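Local coordinates for oxidoreductase, short chain dehydrogenase/reductase family protein (Bifidobacterium adolescentis L2-32, PDB 6OW4) that acts as an NADH-dependent 20beta-hydroxysteroid dehydrogenase of the short-chain dehydrogenase/reductase family, a pyridine nucleotide-dependent oxidoreductase, at residues F[162-165]-F[166-170]. Numbering follows the deposited sequence.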
# COMPACT_ATOMS: atom_id res chain seq x y z
N ILE F 162 11.08 -22.89 12.29
CA ILE F 162 11.53 -23.60 13.53
C ILE F 162 11.10 -22.78 14.76
O ILE F 162 10.83 -23.40 15.80
CB ILE F 162 13.04 -23.91 13.52
CG1 ILE F 162 13.91 -22.64 13.50
CG2 ILE F 162 13.39 -24.84 12.37
CD1 ILE F 162 15.33 -22.88 13.95
N ALA F 163 11.04 -21.46 14.64
CA ALA F 163 10.65 -20.52 15.72
C ALA F 163 9.20 -20.79 16.14
O ALA F 163 8.98 -21.07 17.34
CB ALA F 163 10.83 -19.09 15.27
N HIS F 164 8.25 -20.74 15.20
CA HIS F 164 6.80 -20.93 15.47
C HIS F 164 6.48 -22.42 15.63
O HIS F 164 5.42 -22.73 16.21
CB HIS F 164 5.94 -20.20 14.42
CG HIS F 164 5.95 -20.80 13.05
ND1 HIS F 164 5.38 -22.03 12.77
CD2 HIS F 164 6.41 -20.32 11.87
CE1 HIS F 164 5.51 -22.29 11.49
NE2 HIS F 164 6.14 -21.26 10.91
N GLU F 165 7.35 -23.31 15.15
CA GLU F 165 7.27 -24.77 15.40
C GLU F 165 7.46 -25.04 16.90
O GLU F 165 6.61 -25.73 17.49
CB GLU F 165 8.31 -25.54 14.57
CG GLU F 165 7.82 -25.93 13.19
CD GLU F 165 8.87 -26.56 12.28
OE1 GLU F 165 10.03 -26.71 12.72
OE2 GLU F 165 8.52 -26.92 11.14
N ILE F 166 8.54 -24.49 17.48
CA ILE F 166 8.89 -24.63 18.93
C ILE F 166 7.72 -24.11 19.78
O ILE F 166 7.33 -24.81 20.73
CB ILE F 166 10.20 -23.90 19.26
CG1 ILE F 166 11.42 -24.61 18.66
CG2 ILE F 166 10.36 -23.70 20.76
CD1 ILE F 166 12.64 -23.73 18.49
N MET F 167 7.19 -22.93 19.43
CA MET F 167 6.13 -22.21 20.18
C MET F 167 4.90 -23.11 20.33
O MET F 167 4.44 -23.29 21.47
CB MET F 167 5.74 -20.92 19.47
CG MET F 167 6.79 -19.83 19.59
SD MET F 167 6.49 -18.45 18.46
CE MET F 167 7.96 -17.47 18.73
N ARG F 168 4.38 -23.63 19.21
CA ARG F 168 3.17 -24.49 19.17
C ARG F 168 3.47 -25.82 19.88
O ARG F 168 2.62 -26.26 20.68
CB ARG F 168 2.73 -24.71 17.72
CG ARG F 168 2.21 -23.46 17.05
CD ARG F 168 1.79 -23.73 15.62
NE ARG F 168 2.94 -23.99 14.76
CZ ARG F 168 2.88 -24.53 13.55
NH1 ARG F 168 1.71 -24.89 13.03
NH2 ARG F 168 3.98 -24.72 12.85
N GLU F 169 4.64 -26.41 19.62
CA GLU F 169 5.10 -27.68 20.23
C GLU F 169 5.21 -27.52 21.75
O GLU F 169 4.94 -28.51 22.47
CB GLU F 169 6.44 -28.12 19.63
CG GLU F 169 6.30 -28.74 18.25
CD GLU F 169 7.60 -28.88 17.47
OE1 GLU F 169 8.67 -28.76 18.09
OE2 GLU F 169 7.53 -29.12 16.25
N HIS F 170 5.59 -26.33 22.23
CA HIS F 170 5.72 -25.98 23.67
C HIS F 170 4.38 -25.47 24.21
O HIS F 170 4.26 -25.35 25.45
CB HIS F 170 6.87 -24.99 23.88
CG HIS F 170 8.21 -25.62 23.79
ND1 HIS F 170 9.34 -25.05 24.36
CD2 HIS F 170 8.61 -26.79 23.25
CE1 HIS F 170 10.38 -25.83 24.14
NE2 HIS F 170 9.96 -26.91 23.47
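Arg168 folds back along the helix onto His164, one turn earlier, and its NE donates a hydrogen bond of 3.1 Å to the carbonyl O of His164. The N-H...O angle of 161° makes this bond nearly straight, and the acceptor lies almost in the guanidinium plane, although NE sits well above the plane of the carbonyl. That same oxygen takes a weak backbone bond from Arg168 N, so main chain and side chain of one residue share a single acceptor. A bend about CG-CD (chi3 -71°), in a side chain extended at chi2 and chi4, brings NE back to this oxygen. Beyond NE, the guanidinium runs alongside the imidazole with the planes 56° apart; NH2 lies at the ring edge, 3.0 Å from His164 ND1, and forms a salt bridge to Asp139 of the second subunit. With Arg168 shortened to an alanine, the His164 carbonyl would probably lose its side-chain donor and that Asp139 its charged mate.

Backbone bonds give regular i to i+4 spacing: Ile166 N meets Ile162 O at 3.0 Å, and Glu169 N meets Glu165 O at 3.0 Å. Met167 N to Ala163 O is weak at 3.3 Å.

Charged ends on the neighbouring flank turn to other partners. Glu165 OE2 pairs with Arg161, while Glu169 OE1 reaches Lys112 on helix 105-119.

Nonpolar contacts fill the inward side. Met167 packs with Ala163 on Leu176 of strand 174-179, whereas Ile162 and Ile166 meet Val108 and Val116 of helix 105-119. All this lies in the last turns of helix 142-170, which packs against helix 105-119 and against strands 174-179 and 223-230 of the parallel sheet in the Rossmann-type SDR fold, where His164 and Arg168 both reach the second subunit.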